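Long-range contact in transferrin binding protein B (Actinobacillus suis, PDB 3PQU), which probably binds host transferrin at the bacterial outer membrane as a lipoprotein receptor that helps the pathogen acquire iron: residues S20-E32 against G559-E569. Residues are numbered along the deposited sequence; the frame is centred on the assembly and turned at random.
Sequences SYQDEETKKKTKE and GAVFGAKRQIE
E24 turns its CG between its own backbone N and carbonyl carbon (chi1 75°) and then runs straight out to meet R566, whose chain bends at chi3 (56°) to present its guanidinium side-on. Two nitrogens of R566 each take one carboxylate oxygen. NE lies 3.0 Å from E24 OE1, which sits at the guanidinium edge, in its plane, but is approached from above the carboxylate plane. NH2 donates to E24 OE2 at 2.9 Å, on the syn lone pair, but OE2 is tilted from the guanidinium plane and the bond is bent. The carboxylate and guanidinium planes are 67° apart, and the salt bridge is not coplanar. R566 NH1 goes elsewhere, to the carbonyl of T541. The backbones join here too: E24 N donates to R566 O at 3.0 Å, and I568 N to Q22 O at 2.7 Å. Q567 folds back at chi2. Its NE2 gives one hydrogen to D23 OD1 (2.9 Å, anti side) and one to K565 O (2.7 Å), which fixes the amide; R461 binds its OE1. K565 lays CD 3.7 Å from D23 CG, crossing it at about a right angle, while its NZ bonds to the carbonyl of N396. On the flank, I568 CG2 packs 3.3 Å from E24 CB. Y21 places CD1 against Q567 CB. One water links E24 OE1, weakly, with Q567 O. A second donates to E24 OE2 and weakly accepts from K565 NZ.

A short, weakly bonded antiparallel strand at 22-23 lies along the last residues of 557-568, a strand of the C-lobe beta barrel. The first and last modelled parts of the chain meet there. The chemistry is mostly polar and charged, and implies a join held by directed bonds more than by hydrophobic burial.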
ATOM      1  N   SER A  20     -26.519  25.525 -21.580  1.00109.47           N
ATOM      2  CA  SER A  20     -27.389  24.830 -20.636  1.00108.41           C
ATOM      3  C   SER A  20     -26.873  23.429 -20.300  1.00 91.69           C
ATOM      4  O   SER A  20     -27.478  22.421 -20.670  1.00 83.16           O
ATOM      5  CB  SER A  20     -28.818  24.760 -21.180  1.00119.42           C
ATOM      6  OG  SER A  20     -28.849  24.176 -22.471  1.00119.09           O
ATOM      7  N   TYR A  21     -25.749  23.371 -19.597  1.00 69.76           N
ATOM      8  CA  TYR A  21     -25.178  22.097 -19.179  1.00 70.54           C
ATOM      9  C   TYR A  21     -25.345  21.852 -17.679  1.00 84.00           C
ATOM     10  O   TYR A  21     -25.586  22.782 -16.909  1.00 86.17           O
ATOM     11  CB  TYR A  21     -23.706  22.003 -19.590  1.00 82.75           C
ATOM     12  CG  TYR A  21     -23.514  21.765 -21.071  1.00 90.76           C
ATOM     13  CD1 TYR A  21     -23.649  20.491 -21.607  1.00 99.52           C
ATOM     14  CD2 TYR A  21     -23.206  22.810 -21.932  1.00 93.52           C
ATOM     15  CE1 TYR A  21     -23.479  20.264 -22.960  1.00111.01           C
ATOM     16  CE2 TYR A  21     -23.034  22.592 -23.289  1.00100.49           C
ATOM     17  CZ  TYR A  21     -23.173  21.316 -23.797  1.00111.18           C
ATOM     18  OH  TYR A  21     -23.006  21.087 -25.144  1.00114.52           O
ATOM     19  N   GLN A  22     -25.209  20.593 -17.275  1.00 94.78           N
ATOM     20  CA  GLN A  22     -25.473  20.187 -15.899  1.00 73.72           C
ATOM     21  C   GLN A  22     -24.756  18.873 -15.615  1.00 69.89           C
ATOM     22  O   GLN A  22     -24.760  17.972 -16.455  1.00 62.31           O
ATOM     23  CB  GLN A  22     -26.974  19.991 -15.714  1.00 63.80           C
ATOM     24  CG  GLN A  22     -27.504  20.234 -14.322  1.00 62.89           C
ATOM     25  CD  GLN A  22     -29.019  20.126 -14.273  1.00 81.41           C
ATOM     26  OE1 GLN A  22     -29.604  19.228 -14.882  1.00 72.71           O
ATOM     27  NE2 GLN A  22     -29.661  21.045 -13.557  1.00 93.20           N
ATOM     28  N   ASP A  23     -24.141  18.762 -14.439  1.00 60.77           N
ATOM     29  CA  ASP A  23     -23.493  17.516 -14.036  1.00 57.48           C
ATOM     30  C   ASP A  23     -24.407  16.324 -14.322  1.00 57.60           C
ATOM     31  O   ASP A  23     -25.606  16.380 -14.048  1.00 61.17           O
ATOM     32  CB  ASP A  23     -23.177  17.532 -12.537  1.00 58.35           C
ATOM     33  CG  ASP A  23     -22.111  18.550 -12.155  1.00 66.06           C
ATOM     34  OD1 ASP A  23     -21.479  19.145 -13.055  1.00 63.67           O
ATOM     35  OD2 ASP A  23     -21.903  18.741 -10.935  1.00 67.52           O
ATOM     36  N   GLU A  24     -23.854  15.241 -14.854  1.00 54.46           N
ATOM     37  CA  GLU A  24     -24.657  14.040 -15.061  1.00 64.01           C
ATOM     38  C   GLU A  24     -25.001  13.436 -13.711  1.00 76.57           C
ATOM     39  O   GLU A  24     -24.223  13.545 -12.764  1.00 78.13           O
ATOM     40  CB  GLU A  24     -23.945  13.009 -15.956  1.00 38.85           C
ATOM     41  CG  GLU A  24     -22.808  12.237 -15.308  1.00 77.51           C
ATOM     42  CD  GLU A  24     -22.170  11.253 -16.276  1.00 85.86           C
ATOM     43  OE1 GLU A  24     -22.606  11.207 -17.446  1.00 79.70           O
ATOM     44  OE2 GLU A  24     -21.238  10.524 -15.873  1.00 95.29           O
ATOM     45  N   GLU A  25     -26.171  12.813 -13.616  1.00 90.02           N
ATOM     46  CA  GLU A  25     -26.562  12.134 -12.390  1.00100.63           C
ATOM     47  C   GLU A  25     -25.792  10.827 -12.280  1.00102.18           C
ATOM     48  O   GLU A  25     -25.626  10.110 -13.268  1.00 98.84           O
ATOM     49  CB  GLU A  25     -28.067  11.863 -12.355  1.00117.08           C
ATOM     50  CG  GLU A  25     -28.490  10.596 -13.083  1.00129.17           C
ATOM     51  CD  GLU A  25     -29.867  10.115 -12.663  1.00141.38           C
ATOM     52  OE1 GLU A  25     -30.063   8.884 -12.571  1.00139.97           O
ATOM     53  OE2 GLU A  25     -30.750  10.964 -12.415  1.00149.58           O
ATOM     54  N   THR A  26     -25.313  10.527 -11.080  1.00103.96           N
ATOM     55  CA  THR A  26     -24.525   9.324 -10.861  1.00103.95           C
ATOM     56  C   THR A  26     -24.903   8.659  -9.546  1.00101.63           C
ATOM     57  O   THR A  26     -25.146   9.337  -8.548  1.00103.05           O
ATOM     58  CB  THR A  26     -23.016   9.640 -10.850  1.00 92.95           C
ATOM     59  OG1 THR A  26     -22.744  10.630  -9.850  1.00 93.53           O
ATOM     60  CG2 THR A  26     -22.566  10.161 -12.211  1.00 75.73           C
ATOM     61  N   LYS A  27     -24.966   7.331  -9.551  1.00103.20           N
ATOM     62  CA  LYS A  27     -25.198   6.582  -8.325  1.00105.43           C
ATOM     63  C   LYS A  27     -23.941   6.688  -7.472  1.00 95.89           C
ATOM     64  O   LYS A  27     -22.876   6.209  -7.866  1.00 94.65           O
ATOM     65  CB  LYS A  27     -25.515   5.119  -8.638  1.00112.36           C
ATOM     66  CG  LYS A  27     -25.986   4.305  -7.438  1.00111.97           C
ATOM     67  CD  LYS A  27     -26.075   2.819  -7.773  1.00109.67           C
ATOM     68  CE  LYS A  27     -26.514   1.999  -6.565  1.00104.23           C
ATOM     69  NZ  LYS A  27     -25.614   2.198  -5.396  1.00 99.41           N
ATOM     70  N   LYS A  28     -24.062   7.332  -6.315  1.00 89.35           N
ATOM     71  CA  LYS A  28     -22.908   7.573  -5.455  1.00 85.40           C
ATOM     72  C   LYS A  28     -22.085   6.305  -5.257  1.00 73.23           C
ATOM     73  O   LYS A  28     -22.630   5.201  -5.236  1.00 58.54           O
ATOM     74  CB  LYS A  28     -23.338   8.147  -4.102  1.00 79.41           C
ATOM     75  CG  LYS A  28     -24.069   9.475  -4.207  1.00 92.38           C
ATOM     76  CD  LYS A  28     -24.019  10.260  -2.906  1.00 92.24           C
ATOM     77  CE  LYS A  28     -22.617  10.780  -2.625  1.00 90.27           C
ATOM     78  NZ  LYS A  28     -22.652  12.059  -1.859  1.00 91.23           N
ATOM     79  N   LYS A  29     -20.771   6.471  -5.124  1.00 70.12           N
ATOM     80  CA  LYS A  29     -19.883   5.336  -4.908  1.00 57.65           C
ATOM     81  C   LYS A  29     -20.324   4.558  -3.678  1.00 71.20           C
ATOM     82  O   LYS A  29     -20.566   5.133  -2.617  1.00 65.57           O
ATOM     83  CB  LYS A  29     -18.432   5.798  -4.740  1.00 47.43           C
ATOM     84  CG  LYS A  29     -17.414   4.662  -4.679  1.00 46.23           C
ATOM     85  CD  LYS A  29     -15.985   5.199  -4.477  1.00 40.62           C
ATOM     86  CE  LYS A  29     -14.990   4.094  -4.222  1.00 39.72           C
ATOM     87  NZ  LYS A  29     -13.629   4.636  -3.936  1.00 41.41           N
ATOM     88  N   THR A  30     -20.433   3.244  -3.826  1.00 74.72           N
ATOM     89  CA  THR A  30     -20.849   2.401  -2.720  1.00 80.06           C
ATOM     90  C   THR A  30     -19.727   2.310  -1.690  1.00 83.00           C
ATOM     91  O   THR A  30     -18.606   1.920  -2.015  1.00 87.73           O
ATOM     92  CB  THR A  30     -21.218   0.993  -3.200  1.00 87.54           C
ATOM     93  OG1 THR A  30     -22.121   1.086  -4.312  1.00100.85           O
ATOM     94  CG2 THR A  30     -21.870   0.209  -2.079  1.00 88.84           C
ATOM     95  N   LYS A  31     -20.033   2.665  -0.446  1.00 70.39           N
ATOM     96  CA  LYS A  31     -19.003   2.770   0.583  1.00 82.21           C
ATOM     97  C   LYS A  31     -18.724   1.463   1.330  1.00 79.92           C
ATOM     98  O   LYS A  31     -19.635   0.821   1.852  1.00 79.05           O
ATOM     99  CB  LYS A  31     -19.338   3.892   1.568  1.00 92.33           C
ATOM    100  CG  LYS A  31     -19.451   5.261   0.916  1.00105.85           C
ATOM    101  CD  LYS A  31     -19.279   6.387   1.925  1.00111.79           C
ATOM    102  CE  LYS A  31     -17.833   6.502   2.403  1.00115.25           C
ATOM    103  NZ  LYS A  31     -17.423   5.387   3.306  1.00110.45           N
ATOM    104  N   GLU A  32     -17.452   1.081   1.372  1.00 78.29           N
ATOM    105  CA  GLU A  32     -17.019  -0.125   2.068  1.00 84.55           C
ATOM    106  C   GLU A  32     -16.759   0.148   3.543  1.00 83.06           C
ATOM    107  O   GLU A  32     -16.142   1.150   3.899  1.00 90.12           O
ATOM    108  CB  GLU A  32     -15.731  -0.659   1.442  1.00 81.99           C
ATOM    109  CG  GLU A  32     -15.908  -1.818   0.487  1.00 90.36           C
ATOM    110  CD  GLU A  32     -14.627  -2.141  -0.251  1.00 89.66           C
ATOM    111  OE1 GLU A  32     -13.620  -1.437  -0.017  1.00 82.22           O
ATOM    112  OE2 GLU A  32     -14.624  -3.087  -1.065  1.00 96.94           O
ATOM    113  N   GLY A 559       2.715  25.169 -11.148  1.00 70.43           N
ATOM    114  CA  GLY A 559       2.253  23.890 -10.655  1.00 60.18           C
ATOM    115  C   GLY A 559       0.741  23.888 -10.639  1.00 54.84           C
ATOM    116  O   GLY A 559       0.130  24.729  -9.988  1.00 50.19           O
ATOM    117  N   ALA A 560       0.131  22.943 -11.347  1.00 51.54           N
ATOM    118  CA  ALA A 560      -1.326  22.921 -11.460  1.00 58.36           C
ATOM    119  C   ALA A 560      -1.953  21.527 -11.434  1.00 52.13           C
ATOM    120  O   ALA A 560      -1.452  20.587 -12.049  1.00 44.23           O
ATOM    121  CB  ALA A 560      -1.766  23.664 -12.716  1.00 65.21           C
ATOM    122  N   VAL A 561      -3.067  21.417 -10.719  1.00 47.43           N
ATOM    123  CA  VAL A 561      -3.896  20.223 -10.746  1.00 48.49           C
ATOM    124  C   VAL A 561      -5.324  20.647 -11.066  1.00 56.60           C
ATOM    125  O   VAL A 561      -5.754  21.740 -10.697  1.00 59.71           O
ATOM    126  CB  VAL A 561      -3.852  19.446  -9.401  1.00 40.60           C
ATOM    127  CG1 VAL A 561      -2.457  18.896  -9.161  1.00 52.52           C
ATOM    128  CG2 VAL A 561      -4.280  20.338  -8.245  1.00 52.01           C
ATOM    129  N   PHE A 562      -6.055  19.789 -11.766  1.00 47.05           N
ATOM    130  CA  PHE A 562      -7.422  20.115 -12.153  1.00 51.28           C
ATOM    131  C   PHE A 562      -8.307  18.872 -12.258  1.00 52.23           C
ATOM    132  O   PHE A 562      -7.822  17.762 -12.498  1.00 50.22           O
ATOM    133  CB  PHE A 562      -7.426  20.870 -13.479  1.00 44.94           C
ATOM    134  CG  PHE A 562      -6.757  20.123 -14.592  1.00 42.00           C
ATOM    135  CD1 PHE A 562      -7.472  19.223 -15.367  1.00 44.22           C
ATOM    136  CD2 PHE A 562      -5.410  20.299 -14.847  1.00 43.93           C
ATOM    137  CE1 PHE A 562      -6.853  18.517 -16.385  1.00 46.90           C
ATOM    138  CE2 PHE A 562      -4.789  19.608 -15.866  1.00 62.84           C
ATOM    139  CZ  PHE A 562      -5.511  18.714 -16.636  1.00 60.84           C
ATOM    140  N   GLY A 563      -9.610  19.074 -12.071  1.00 47.24           N
ATOM    141  CA  GLY A 563     -10.587  18.003 -12.181  1.00 58.38           C
ATOM    142  C   GLY A 563     -11.875  18.514 -12.806  1.00 53.11           C
ATOM    143  O   GLY A 563     -12.140  19.712 -12.774  1.00 57.03           O
ATOM    144  N   ALA A 564     -12.666  17.617 -13.388  1.00 51.22           N
ATOM    145  CA  ALA A 564     -13.946  18.004 -13.974  1.00 43.57           C
ATOM    146  C   ALA A 564     -14.924  16.843 -14.155  1.00 53.85           C
ATOM    147  O   ALA A 564     -14.533  15.677 -14.291  1.00 46.77           O
ATOM    148  CB  ALA A 564     -13.746  18.758 -15.299  1.00 36.34           C
ATOM    149  N   LYS A 565     -16.207  17.188 -14.163  1.00 43.27           N
ATOM    150  CA  LYS A 565     -17.280  16.209 -14.266  1.00 59.68           C
ATOM    151  C   LYS A 565     -18.026  16.331 -15.597  1.00 63.81           C
ATOM    152  O   LYS A 565     -18.251  17.436 -16.100  1.00 59.23           O
ATOM    153  CB  LYS A 565     -18.263  16.386 -13.110  1.00 51.95           C
ATOM    154  CG  LYS A 565     -19.133  15.172 -12.861  1.00 62.09           C
ATOM    155  CD  LYS A 565     -20.184  15.444 -11.806  1.00 74.16           C
ATOM    156  CE  LYS A 565     -20.931  14.168 -11.440  1.00 91.66           C
ATOM    157  NZ  LYS A 565     -20.049  13.159 -10.774  1.00 97.37           N
ATOM    158  N   ARG A 566     -18.414  15.187 -16.154  1.00 54.60           N
ATOM    159  CA  ARG A 566     -19.120  15.148 -17.429  1.00 62.82           C
ATOM    160  C   ARG A 566     -20.526  15.739 -17.294  1.00 68.61           C
ATOM    161  O   ARG A 566     -21.183  15.554 -16.276  1.00 60.04           O
ATOM    162  CB  ARG A 566     -19.196  13.709 -17.938  1.00 50.25           C
ATOM    163  CG  ARG A 566     -19.737  13.580 -19.347  1.00 56.06           C
ATOM    164  CD  ARG A 566     -19.463  12.192 -19.895  1.00 53.47           C
ATOM    165  NE  ARG A 566     -20.009  11.154 -19.024  1.00 51.06           N
ATOM    166  CZ  ARG A 566     -19.496   9.935 -18.902  1.00 47.89           C
ATOM    167  NH1 ARG A 566     -18.410   9.598 -19.589  1.00 44.72           N
ATOM    168  NH2 ARG A 566     -20.068   9.050 -18.095  1.00 46.07           N
ATOM    169  N   GLN A 567     -21.002  16.434 -18.320  1.00 63.26           N
ATOM    170  CA  GLN A 567     -22.312  17.081 -18.247  1.00 55.95           C
ATOM    171  C   GLN A 567     -23.363  16.360 -19.084  1.00 64.55           C
ATOM    172  O   GLN A 567     -23.032  15.529 -19.933  1.00 60.85           O
ATOM    173  CB  GLN A 567     -22.201  18.531 -18.717  1.00 59.36           C
ATOM    174  CG  GLN A 567     -21.075  19.300 -18.061  1.00 50.27           C
ATOM    175  CD  GLN A 567     -21.315  19.516 -16.578  1.00 56.57           C
ATOM    176  OE1 GLN A 567     -22.193  20.287 -16.190  1.00 56.63           O
ATOM    177  NE2 GLN A 567     -20.534  18.834 -15.741  1.00 43.76           N
ATOM    178  N   ILE A 568     -24.630  16.681 -18.838  1.00 67.56           N
ATOM    179  CA  ILE A 568     -25.723  16.191 -19.670  1.00 73.44           C
ATOM    180  C   ILE A 568     -26.513  17.352 -20.244  1.00 89.53           C
ATOM    181  O   ILE A 568     -26.317  18.508 -19.854  1.00 83.61           O
ATOM    182  CB  ILE A 568     -26.721  15.307 -18.889  1.00 86.21           C
ATOM    183  CG1 ILE A 568     -27.513  16.156 -17.890  1.00 95.65           C
ATOM    184  CG2 ILE A 568     -26.010  14.144 -18.213  1.00 94.61           C
ATOM    185  CD1 ILE A 568     -28.650  15.412 -17.225  1.00105.05           C
ATOM    186  N   GLU A 569     -27.415  17.021 -21.163  1.00 85.84           N
ATOM    187  CA  GLU A 569     -28.331  17.984 -21.758  1.00 80.76           C
ATOM    188  C   GLU A 569     -27.597  18.980 -22.655  1.00 93.10           C
ATOM    189  O   GLU A 569     -27.945  20.159 -22.712  1.00 90.57           O
ATOM    190  CB  GLU A 569     -29.135  18.719 -20.679  1.00 50.81           C
ATOM    191  CG  GLU A 569     -30.446  19.273 -21.218  1.00 98.34           C
ATOM    192  CD  GLU A 569     -30.989  20.419 -20.398  1.00118.06           C
ATOM    193  OE1 GLU A 569     -30.411  20.713 -19.330  1.00120.15           O
ATOM    194  OE2 GLU A 569     -31.993  21.028 -20.830  1.00122.86           O
TER
HETATM  195  O   HOH W   1     -23.178  12.649 -20.377  1.00 53.50           O
HETATM  196  O   HOH W   2     -20.198  11.378 -13.687  1.00 73.26           O